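Local coordinates for Lmo0488 protein (Listeria monocytogenes serovar 1/2a, PDB 5TED) that binds shikimate through this effector-binding domain of QuiR, a LysR-type transcriptional regulator that activates protocatechuate biosynthesis genes in response to it, at residues L79-E85 with N164-I170; L97-A101 with L121-I127; Y103-F108 with Y149-P155. One frame throughout, in Å; residues are numbered along the deposited sequence.

Contact 1 of 3, residues L79-E85 with N164-I170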
loop_
_atom_site.group_PDB
_atom_site.type_symbol
_atom_site.label_atom_id
_atom_site.label_comp_id
_atom_site.label_asym_id
_atom_site.label_seq_id
_atom_site.Cartn_x
_atom_site.Cartn_y
_atom_site.Cartn_z
ATOM N N LEU A 79 9.140 -6.098 -15.426
ATOM C CA LEU A 79 8.151 -7.092 -15.035
ATOM C C LEU A 79 8.818 -8.448 -14.817
ATOM O O LEU A 79 9.664 -8.868 -15.608
ATOM C CB LEU A 79 7.065 -7.202 -16.099
ATOM C CG LEU A 79 6.120 -6.005 -16.151
ATOM C CD1 LEU A 79 4.966 -6.309 -17.116
ATOM C CD2 LEU A 79 5.637 -5.667 -14.740
ATOM N N VAL A 80 8.446 -9.118 -13.719
ATOM C CA VAL A 80 8.961 -10.434 -13.372
ATOM C C VAL A 80 7.786 -11.335 -13.019
ATOM O O VAL A 80 6.679 -10.870 -12.751
ATOM C CB VAL A 80 9.954 -10.389 -12.187
ATOM C CG1 VAL A 80 11.252 -9.748 -12.596
ATOM C CG2 VAL A 80 9.329 -9.650 -10.974
ATOM N N VAL A 81 8.046 -12.638 -12.988
ATOM C CA VAL A 81 7.086 -13.603 -12.464
ATOM C C VAL A 81 7.555 -14.028 -11.076
ATOM O O VAL A 81 8.744 -14.326 -10.878
ATOM C CB VAL A 81 6.922 -14.806 -13.414
ATOM C CG1 VAL A 81 6.145 -15.919 -12.731
ATOM C CG2 VAL A 81 6.193 -14.379 -14.693
ATOM N N VAL A 82 6.627 -14.023 -10.109
ATOM C CA VAL A 82 6.918 -14.302 -8.709
ATOM C C VAL A 82 6.114 -15.528 -8.285
ATOM O O VAL A 82 4.905 -15.604 -8.526
ATOM C CB VAL A 82 6.602 -13.089 -7.811
ATOM C CG1 VAL A 82 7.098 -13.326 -6.413
ATOM C CG2 VAL A 82 7.220 -11.822 -8.405
ATOM N N VAL A 83 6.787 -16.488 -7.655
ATOM C CA VAL A 83 6.180 -17.756 -7.293
ATOM C C VAL A 83 6.632 -18.103 -5.890
ATOM O O VAL A 83 7.675 -17.629 -5.429
ATOM C CB VAL A 83 6.556 -18.885 -8.296
ATOM C CG1 VAL A 83 6.204 -18.469 -9.722
ATOM C CG2 VAL A 83 8.041 -19.232 -8.203
ATOM N N ALA A 84 5.831 -18.912 -5.195
ATOM C CA ALA A 84 6.249 -19.351 -3.873
ATOM C C ALA A 84 7.576 -20.098 -3.985
ATOM O O ALA A 84 7.907 -20.673 -5.023
ATOM C CB ALA A 84 5.181 -20.236 -3.226
ATOM N N GLU A 85 8.341 -20.089 -2.898
ATOM C CA GLU A 85 9.703 -20.599 -2.961
ATOM C C GLU A 85 9.767 -22.099 -3.230
ATOM O O GLU A 85 10.817 -22.589 -3.646
ATOM C CB GLU A 85 10.441 -20.193 -1.678
ATOM C CG GLU A 85 9.981 -20.875 -0.407
ATOM C CD GLU A 85 10.727 -20.370 0.823
ATOM O OE1 GLU A 85 10.312 -20.719 1.946
ATOM O OE2 GLU A 85 11.707 -19.605 0.673
ATOM N N ASN A 164 8.930 -15.223 1.117
ATOM C CA ASN A 164 9.338 -16.589 0.780
ATOM C C ASN A 164 8.937 -16.897 -0.662
ATOM O O ASN A 164 8.088 -17.750 -0.939
ATOM C CB ASN A 164 8.701 -17.581 1.738
ATOM C CG ASN A 164 8.993 -17.265 3.174
ATOM O OD1 ASN A 164 10.108 -16.898 3.514
ATOM N ND2 ASN A 164 7.989 -17.416 4.035
ATOM N N VAL A 165 9.578 -16.180 -1.594
ATOM C CA VAL A 165 9.245 -16.265 -3.013
ATOM C C VAL A 165 10.521 -16.298 -3.844
ATOM O O VAL A 165 11.582 -15.826 -3.423
ATOM C CB VAL A 165 8.350 -15.088 -3.483
ATOM C CG1 VAL A 165 7.021 -15.066 -2.729
ATOM C CG2 VAL A 165 9.083 -13.752 -3.308
ATOM N N LYS A 166 10.406 -16.869 -5.034
ATOM C CA LYS A 166 11.457 -16.856 -6.041
ATOM C C LYS A 166 11.046 -15.883 -7.132
ATOM O O LYS A 166 9.926 -15.973 -7.641
ATOM C CB LYS A 166 11.657 -18.259 -6.627
ATOM C CG LYS A 166 12.585 -18.335 -7.830
ATOM C CD LYS A 166 14.030 -18.043 -7.461
ATOM C CE LYS A 166 14.986 -18.390 -8.605
ATOM N NZ LYS A 166 15.203 -19.864 -8.762
ATOM N N VAL A 167 11.946 -14.972 -7.508
ATOM C CA VAL A 167 11.664 -13.986 -8.546
ATOM C C VAL A 167 12.282 -14.480 -9.847
ATOM O O VAL A 167 13.489 -14.752 -9.904
ATOM C CB VAL A 167 12.197 -12.590 -8.161
ATOM C CG1 VAL A 167 11.955 -11.586 -9.286
ATOM C CG2 VAL A 167 11.555 -12.093 -6.869
ATOM N N LEU A 168 11.464 -14.607 -10.891
ATOM C CA LEU A 168 11.894 -15.156 -12.176
ATOM C C LEU A 168 11.889 -14.059 -13.221
ATOM O O LEU A 168 10.868 -13.389 -13.417
ATOM C CB LEU A 168 10.971 -16.285 -12.647
ATOM C CG LEU A 168 10.778 -17.397 -11.623
ATOM C CD1 LEU A 168 9.598 -18.270 -11.972
ATOM C CD2 LEU A 168 12.067 -18.202 -11.508
ATOM N N SER A 169 13.010 -13.896 -13.915
ATOM C CA SER A 169 13.028 -12.946 -15.013
ATOM C C SER A 169 12.288 -13.543 -16.204
ATOM O O SER A 169 12.206 -14.766 -16.360
ATOM C CB SER A 169 14.470 -12.555 -15.375
ATOM O OG SER A 169 15.148 -13.620 -16.007
ATOM N N ILE A 170 11.726 -12.663 -17.031
ATOM C CA ILE A 170 10.892 -13.043 -18.165
ATOM C C ILE A 170 11.731 -12.927 -19.433
ATOM O O ILE A 170 12.096 -11.824 -19.857
ATOM C CB ILE A 170 9.631 -12.169 -18.257
ATOM C CG1 ILE A 170 8.737 -12.346 -17.017
ATOM C CG2 ILE A 170 8.875 -12.460 -19.543
ATOM C CD1 ILE A 170 7.571 -11.365 -16.946
HETATM O O HOH W 1 12.218 -9.869 -16.321
#
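Val80 and Val167 meet obliquely on one side of an antiparallel strand pair, CG2 of Val80 lying 3.7 Å from CG1 of Val167. On this same side CG1 of Val82 reaches the branch of Val165, 3.6 Å from its CB, and helix 138-146 covers the pair through Val142 and Val145. The other side carries Val81, Val83, Lys166 and Leu168. There the side chains of Val83 and Leu168 run at about a right angle, CG1 against CD1 at 4.1 Å; chi1 of -55° sets CG1 of Val83 anti to its carbonyl carbon and against Leu168, leaving CG2 for CB of Lys166. Val81 likewise crosses Ile170, offering CG2 to its CG1.

Between the two layers the backbones are joined by paired hydrogen bonds, Val81 with Leu168 and Val83 with Lys166; Leu168 N to Val81 O is the shortest at 2.7 Å. Beyond Ser169 a water takes over, donating to Leu79 O and accepting from Ile170 N. At the opposite end Glu85 N gives a bent bond to Asn164 O (3.1 Å), and OE1 of Glu85 lies against CB of Asn164, the carboxylate and amide planes 24° apart. Lys166 leads away, its NZ hydrogen-bonded to the carbonyls of Tyr92 and Ala90 and salt-bridged to Asp93. Strand 165-170 is thus held to the mixed sheet of this periplasmic-binding-protein-like domain by apolar packing and backbone bonds, with charge kept to the margin.

Contact 2 of 3, residues L97-A101 with L121-I127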
loop_
_atom_site.group_PDB
_atom_site.type_symbol
_atom_site.label_atom_id
_atom_site.label_comp_id
_atom_site.label_asym_id
_atom_site.label_seq_id
_atom_site.Cartn_x
_atom_site.Cartn_y
_atom_site.Cartn_z
ATOM N N LEU A 97 6.836 -16.331 -20.554
ATOM C CA LEU A 97 5.535 -16.137 -19.918
ATOM C C LEU A 97 4.632 -17.343 -20.150
ATOM O O LEU A 97 3.868 -17.739 -19.258
ATOM C CB LEU A 97 4.869 -14.850 -20.414
ATOM C CG LEU A 97 3.698 -14.291 -19.603
ATOM C CD1 LEU A 97 4.093 -14.137 -18.140
ATOM C CD2 LEU A 97 3.268 -12.940 -20.178
ATOM N N GLN A 98 4.736 -17.973 -21.326
ATOM C CA GLN A 98 3.893 -19.131 -21.587
ATOM C C GLN A 98 4.223 -20.305 -20.669
ATOM O O GLN A 98 3.423 -21.239 -20.574
ATOM C CB GLN A 98 3.995 -19.592 -23.048
ATOM C CG GLN A 98 5.375 -20.046 -23.481
ATOM C CD GLN A 98 5.417 -20.510 -24.929
ATOM O OE1 GLN A 98 4.474 -20.295 -25.701
ATOM N NE2 GLN A 98 6.503 -21.183 -25.296
ATOM N N ASP A 99 5.383 -20.298 -20.007
ATOM C CA ASP A 99 5.667 -21.374 -19.060
ATOM C C ASP A 99 4.753 -21.331 -17.844
ATOM O O ASP A 99 4.786 -22.272 -17.038
ATOM C CB ASP A 99 7.134 -21.319 -18.606
ATOM C CG ASP A 99 8.114 -21.578 -19.734
ATOM O OD1 ASP A 99 7.744 -22.284 -20.699
ATOM O OD2 ASP A 99 9.260 -21.066 -19.658
ATOM N N THR A 100 3.951 -20.272 -17.689
ATOM C CA THR A 100 3.044 -20.119 -16.550
ATOM C C THR A 100 1.630 -20.589 -16.852
ATOM O O THR A 100 0.756 -20.464 -15.984
ATOM C CB THR A 100 2.978 -18.647 -16.086
ATOM O OG1 THR A 100 2.306 -17.851 -17.073
ATOM C CG2 THR A 100 4.372 -18.081 -15.846
ATOM N N ALA A 101 1.390 -21.117 -18.056
ATOM C CA ALA A 101 0.026 -21.350 -18.522
ATOM C C ALA A 101 -0.780 -22.205 -17.554
ATOM O O ALA A 101 -1.981 -21.981 -17.372
ATOM C CB ALA A 101 0.047 -21.995 -19.908
ATOM N N LEU A 121 0.783 -8.659 -23.120
ATOM C CA LEU A 121 1.791 -9.715 -23.108
ATOM C C LEU A 121 1.145 -11.094 -23.225
ATOM O O LEU A 121 1.642 -11.961 -23.953
ATOM C CB LEU A 121 2.629 -9.623 -21.831
ATOM C CG LEU A 121 3.456 -8.351 -21.621
ATOM C CD1 LEU A 121 4.297 -8.441 -20.338
ATOM C CD2 LEU A 121 4.343 -8.143 -22.826
ATOM N N PHE A 122 0.045 -11.320 -22.504
ATOM C CA PHE A 122 -0.641 -12.607 -22.596
ATOM C C PHE A 122 -1.333 -12.767 -23.941
ATOM O O PHE A 122 -1.359 -13.867 -24.507
ATOM C CB PHE A 122 -1.667 -12.765 -21.462
ATOM C CG PHE A 122 -1.061 -13.079 -20.120
ATOM C CD1 PHE A 122 -0.466 -14.312 -19.880
ATOM C CD2 PHE A 122 -1.127 -12.155 -19.081
ATOM C CE1 PHE A 122 0.103 -14.598 -18.641
ATOM C CE2 PHE A 122 -0.579 -12.439 -17.829
ATOM C CZ PHE A 122 0.033 -13.666 -17.608
ATOM N N ALA A 123 -1.921 -11.688 -24.459
ATOM C CA ALA A 123 -2.545 -11.768 -25.776
ATOM C C ALA A 123 -1.502 -12.017 -26.861
ATOM O O ALA A 123 -1.759 -12.751 -27.823
ATOM C CB ALA A 123 -3.343 -10.498 -26.055
ATOM N N GLU A 124 -0.319 -11.413 -26.727
ATOM C CA GLU A 124 0.734 -11.618 -27.719
ATOM C C GLU A 124 1.088 -13.093 -27.857
ATOM O O GLU A 124 1.274 -13.593 -28.971
ATOM C CB GLU A 124 1.980 -10.824 -27.341
ATOM C CG GLU A 124 3.156 -11.057 -28.260
ATOM C CD GLU A 124 4.312 -10.129 -27.964
ATOM O OE1 GLU A 124 4.115 -9.150 -27.206
ATOM O OE2 GLU A 124 5.417 -10.378 -28.493
ATOM N N ILE A 125 1.195 -13.801 -26.734
ATOM C CA ILE A 125 1.555 -15.214 -26.740
ATOM C C ILE A 125 0.284 -16.060 -26.776
ATOM O O ILE A 125 0.326 -17.278 -26.572
ATOM C CB ILE A 125 2.456 -15.559 -25.538
ATOM C CG1 ILE A 125 1.759 -15.220 -24.217
ATOM C CG2 ILE A 125 3.777 -14.804 -25.634
ATOM C CD1 ILE A 125 2.436 -15.813 -22.989
ATOM N N ASN A 126 -0.855 -15.410 -27.021
ATOM C CA ASN A 126 -2.148 -16.083 -27.192
ATOM C C ASN A 126 -2.445 -17.056 -26.048
ATOM O O ASN A 126 -2.797 -18.215 -26.261
ATOM C CB ASN A 126 -2.200 -16.795 -28.549
ATOM C CG ASN A 126 -3.608 -16.877 -29.112
ATOM O OD1 ASN A 126 -4.146 -15.889 -29.617
ATOM N ND2 ASN A 126 -4.208 -18.063 -29.035
ATOM N N ILE A 127 -2.326 -16.565 -24.818
ATOM C CA ILE A 127 -2.604 -17.343 -23.615
ATOM C C ILE A 127 -3.648 -16.610 -22.788
ATOM O O ILE A 127 -3.593 -15.381 -22.649
ATOM C CB ILE A 127 -1.330 -17.599 -22.786
ATOM C CG1 ILE A 127 -0.412 -18.572 -23.522
ATOM C CG2 ILE A 127 -1.674 -18.097 -21.388
ATOM C CD1 ILE A 127 0.843 -18.902 -22.750
#
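Leu97 puts CD2 over one face of the Phe122 ring, 4.0 Å from the centroid and 16° off the normal, a CH-pi contact displaced toward the rim. The same branch touches CB of Leu121 at 3.8 Å, while CB of Leu97 meets the CD1 tip of Ile125 at 3.7 Å. Each of these three partners crosses the leucine at about a right angle, and together they receive it at the end of the helix. With CG anti to the backbone N (chi1 -164°), Leu97 extends from its 3-10 turn toward the helix. Farther along, CD1 of Ile127 lies close against CB of Gln98, and it reaches CB of Ala101 more loosely at 4.3 Å.

The contact joins the short 3-10 turn 97-100, which leads into strand 104-108, to the C-terminal end of helix 115-124, the helix that follows that strand. A Schellman motif closes the helix: Asn126, with positive phi, is the C-prime residue, Ile127 N binds Phe122 O at 2.9 Å and Asn126 N binds Ala123 O. This reversal brings Ile127 back toward Gln98 and Ala101.

Within the 3-10 turn, Leu97 O accepts from both Thr100 N and Thr100 OG1, the hydroxyl at 2.7 Å. Thr100 OG1 also lies near the plane of the Phe122 ring, at its edge, and is hydrogen-bonded to Tyr105 OH. Tyr105 in turn meets Phe122 edge-to-face. Pro173 packs against both Leu97 and Ile125, and Leu97 further touches Val81 of the sheet, while Leu121 rests on Leu79.

Contact 3 of 3, residues Y103-F108 with Y149-P155. With SKM ((3R,4S,5R)-3,4,5-trihydroxycyclohex-1-ene-1-carboxylic acid), chain D.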
loop_
_atom_site.group_PDB
_atom_site.type_symbol
_atom_site.label_atom_id
_atom_site.label_comp_id
_atom_site.label_asym_id
_atom_site.label_seq_id
_atom_site.Cartn_x
_atom_site.Cartn_y
_atom_site.Cartn_z
ATOM N N TYR A 103 -0.753 -22.430 -14.316
ATOM C CA TYR A 103 -0.794 -22.022 -12.917
ATOM C C TYR A 103 -1.751 -20.864 -12.666
ATOM O O TYR A 103 -1.978 -20.017 -13.533
ATOM C CB TYR A 103 0.610 -21.670 -12.440
ATOM C CG TYR A 103 1.510 -22.860 -12.572
ATOM C CD1 TYR A 103 1.312 -23.979 -11.775
ATOM C CD2 TYR A 103 2.527 -22.895 -13.520
ATOM C CE1 TYR A 103 2.118 -25.090 -11.900
ATOM C CE2 TYR A 103 3.337 -23.996 -13.644
ATOM C CZ TYR A 103 3.123 -25.093 -12.843
ATOM O OH TYR A 103 3.929 -26.196 -12.972
ATOM N N SER A 104 -2.321 -20.852 -11.459
ATOM C CA SER A 104 -3.313 -19.848 -11.075
ATOM C C SER A 104 -2.657 -18.539 -10.628
ATOM O O SER A 104 -1.767 -18.533 -9.767
ATOM C CB SER A 104 -4.211 -20.385 -9.959
ATOM O OG SER A 104 -5.149 -19.397 -9.576
ATOM N N TYR A 105 -3.142 -17.419 -11.174
ATOM C CA TYR A 105 -2.565 -16.111 -10.913
ATOM C C TYR A 105 -3.289 -15.372 -9.801
ATOM O O TYR A 105 -4.508 -15.479 -9.630
ATOM C CB TYR A 105 -2.609 -15.234 -12.163
ATOM C CG TYR A 105 -1.389 -15.362 -13.024
ATOM C CD1 TYR A 105 -1.289 -16.389 -13.961
ATOM C CD2 TYR A 105 -0.341 -14.454 -12.916
ATOM C CE1 TYR A 105 -0.170 -16.524 -14.758
ATOM C CE2 TYR A 105 0.776 -14.567 -13.714
ATOM C CZ TYR A 105 0.849 -15.597 -14.640
ATOM O OH TYR A 105 1.959 -15.721 -15.412
ATOM N N ILE A 106 -2.499 -14.603 -9.061
ATOM C CA ILE A 106 -2.963 -13.451 -8.303
ATOM C C ILE A 106 -2.746 -12.282 -9.255
ATOM O O ILE A 106 -1.608 -11.867 -9.498
ATOM C CB ILE A 106 -2.182 -13.277 -7.000
ATOM C CG1 ILE A 106 -2.405 -14.486 -6.085
ATOM C CG2 ILE A 106 -2.566 -11.959 -6.316
ATOM C CD1 ILE A 106 -1.193 -14.838 -5.281
ATOM N N PHE A 107 -3.833 -11.794 -9.842
ATOM C CA PHE A 107 -3.811 -10.849 -10.950
ATOM C C PHE A 107 -4.111 -9.439 -10.460
ATOM O O PHE A 107 -4.802 -9.252 -9.455
ATOM C CB PHE A 107 -4.852 -11.260 -12.001
ATOM C CG PHE A 107 -4.350 -11.224 -13.427
ATOM C CD1 PHE A 107 -3.414 -12.137 -13.867
ATOM C CD2 PHE A 107 -4.855 -10.298 -14.334
ATOM C CE1 PHE A 107 -2.974 -12.125 -15.191
ATOM C CE2 PHE A 107 -4.415 -10.269 -15.644
ATOM C CZ PHE A 107 -3.468 -11.187 -16.074
ATOM N N PHE A 108 -3.574 -8.442 -11.166
ATOM C CA PHE A 108 -3.928 -7.060 -10.861
ATOM C C PHE A 108 -5.365 -6.771 -11.270
ATOM O O PHE A 108 -5.822 -7.209 -12.329
ATOM C CB PHE A 108 -2.993 -6.089 -11.581
ATOM C CG PHE A 108 -1.657 -5.923 -10.903
ATOM C CD1 PHE A 108 -1.555 -5.276 -9.686
ATOM C CD2 PHE A 108 -0.505 -6.456 -11.474
ATOM C CE1 PHE A 108 -0.323 -5.142 -9.049
ATOM C CE2 PHE A 108 0.717 -6.329 -10.842
ATOM C CZ PHE A 108 0.810 -5.669 -9.636
ATOM N N TYR A 149 -0.642 -19.057 -2.516
ATOM C CA TYR A 149 -2.026 -18.931 -2.942
ATOM C C TYR A 149 -2.131 -18.767 -4.456
ATOM O O TYR A 149 -3.204 -18.993 -5.024
ATOM C CB TYR A 149 -2.705 -17.764 -2.207
ATOM C CG TYR A 149 -4.211 -17.779 -2.390
ATOM C CD1 TYR A 149 -4.990 -18.815 -1.874
ATOM C CD2 TYR A 149 -4.846 -16.778 -3.097
ATOM C CE1 TYR A 149 -6.378 -18.841 -2.063
ATOM C CE2 TYR A 149 -6.227 -16.785 -3.290
ATOM C CZ TYR A 149 -6.987 -17.814 -2.772
ATOM O OH TYR A 149 -8.349 -17.807 -2.979
ATOM N N GLY A 150 -1.037 -18.411 -5.115
ATOM C CA GLY A 150 -1.006 -18.289 -6.559
ATOM C C GLY A 150 0.373 -17.830 -6.976
ATOM O O GLY A 150 1.282 -17.698 -6.149
ATOM N N ILE A 151 0.528 -17.585 -8.275
ATOM C CA ILE A 151 1.725 -16.940 -8.803
ATOM C C ILE A 151 1.333 -15.542 -9.270
ATOM O O ILE A 151 0.156 -15.198 -9.345
ATOM C CB ILE A 151 2.379 -17.739 -9.948
ATOM C CG1 ILE A 151 1.475 -17.765 -11.189
ATOM C CG2 ILE A 151 2.779 -19.150 -9.481
ATOM C CD1 ILE A 151 2.187 -18.371 -12.421
ATOM N N SER A 152 2.332 -14.738 -9.635
ATOM C CA SER A 152 1.984 -13.413 -10.133
ATOM C C SER A 152 3.020 -12.923 -11.140
ATOM O O SER A 152 4.154 -13.400 -11.176
ATOM C CB SER A 152 1.847 -12.408 -8.979
ATOM O OG SER A 152 3.125 -12.007 -8.511
ATOM N N ILE A 153 2.596 -11.967 -11.971
ATOM C CA ILE A 153 3.492 -11.115 -12.747
ATOM C C ILE A 153 3.358 -9.703 -12.192
ATOM O O ILE A 153 2.242 -9.198 -12.044
ATOM C CB ILE A 153 3.153 -11.155 -14.246
ATOM C CG1 ILE A 153 4.041 -10.191 -15.037
ATOM C CG2 ILE A 153 1.693 -10.790 -14.469
ATOM C CD1 ILE A 153 3.847 -10.293 -16.551
ATOM N N MET A 154 4.480 -9.067 -11.870
ATOM C CA MET A 154 4.434 -7.786 -11.172
ATOM C C MET A 154 5.770 -7.084 -11.366
ATOM O O MET A 154 6.733 -7.694 -11.832
ATOM C CB MET A 154 4.124 -7.970 -9.677
ATOM C CG MET A 154 5.167 -8.750 -8.914
ATOM S SD MET A 154 4.650 -9.253 -7.243
ATOM C CE MET A 154 4.275 -7.658 -6.505
ATOM N N PRO A 155 5.862 -5.803 -11.004
ATOM C CA PRO A 155 7.149 -5.104 -11.109
ATOM C C PRO A 155 8.163 -5.687 -10.141
ATOM O O PRO A 155 7.834 -6.045 -9.009
ATOM C CB PRO A 155 6.814 -3.650 -10.731
ATOM C CG PRO A 155 5.353 -3.553 -10.651
ATOM C CD PRO A 155 4.811 -4.950 -10.429
HETATM O O12 SKM D . 0.980 -0.585 -7.670
HETATM C C8 SKM D . 0.194 -1.495 -8.433
HETATM C C6 SKM D . -1.079 -1.022 -8.632
HETATM O O7 SKM D . -1.859 -1.933 -9.405
HETATM C C5 SKM D . -1.132 0.412 -9.451
HETATM C C4 SKM D . -0.344 0.390 -10.689
HETATM C C1 SKM D . -0.570 1.423 -11.804
HETATM O O2 SKM D . -1.663 2.057 -11.836
HETATM O O3 SKM D . 0.323 1.614 -12.686
HETATM C C10 SKM D . 0.823 -0.697 -10.846
HETATM C C9 SKM D . 0.957 -1.773 -9.912
HETATM O O11 SKM D . 2.293 -1.976 -9.677
HETATM O O HOH W 2 -5.075 -17.959 -7.010
HETATM O O HOH W 3 -0.120 -10.576 -11.391
#
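Ser104 O and Ile151 N make a hydrogen bond of 2.9 Å, the first of two that bridge segment 103-108 to segment 149-155 in this periplasmic-binding-protein-like LysR effector-binding domain. The second runs from Ile106 N to Ile151 O (2.7 Å), so Ile151 has both backbone polar groups satisfied by the neighbouring strand. The same carbonyl oxygen also receives a CA-H...O contact from Tyr105.

Past this single bridge the strands diverge, and a water fills in: it donates to Ile106 O at 2.7 Å and to Ile153 O at 2.8 Å. A second water binds Ser104 OG and donates to Tyr149 O. Along their other edges the backbones bond to further strands, Tyr105 to Lys130 and Gly132, Phe107 to Cys133 and Val135, Ser152 to Val82.

Apolar contacts accompany these bonds. CG1 of Ile151 sits over the centre of the Tyr105 ring, 3.9 Å away and 1° off the normal; chi1 of Ile151 (67°) sets that carbon between the backbone N and the carbonyl carbon, and CD1 continues to CB of Tyr103. Ile153 N lies in the plane of the tyrosine ring at its edge, and Tyr105 OH is hydrogen-bonded to Thr100. Gly150 passes close, its CA near Ser104 O and its N near CD1 of Ile106.

At the far end the contact enters the shikimate pocket. The Phe108 ring packs on CB of Met154 and CD of Pro155, and its CD1 comes within 3.4 Å of shikimate O7, with Pro155 CG 3.6 Å from O11.

From the N terminus, the first segment reached is 79-85, at the end of strand 69-84, and contact 1 closes the longest loop by pairing it with strand 165-170. Contacts 2 and 3 both lie nested within that loop. In contact 2 the turn at 97-101 meets the end of helix 115-124; in contact 3 strand 104-108 reaches 149-155. Because 103-108 falls between the segments of contact 2, while 149-155 follows them, these two cross. Strand 152-155 also pairs with strand 69-84, so contact 3 joins the mixed sheet of contact 1 to the parallel pair 104-108 and 130-135. Val83 packs on Ile151, and Phe122 touches Phe107, tying helix 115-124 to strand 104-108.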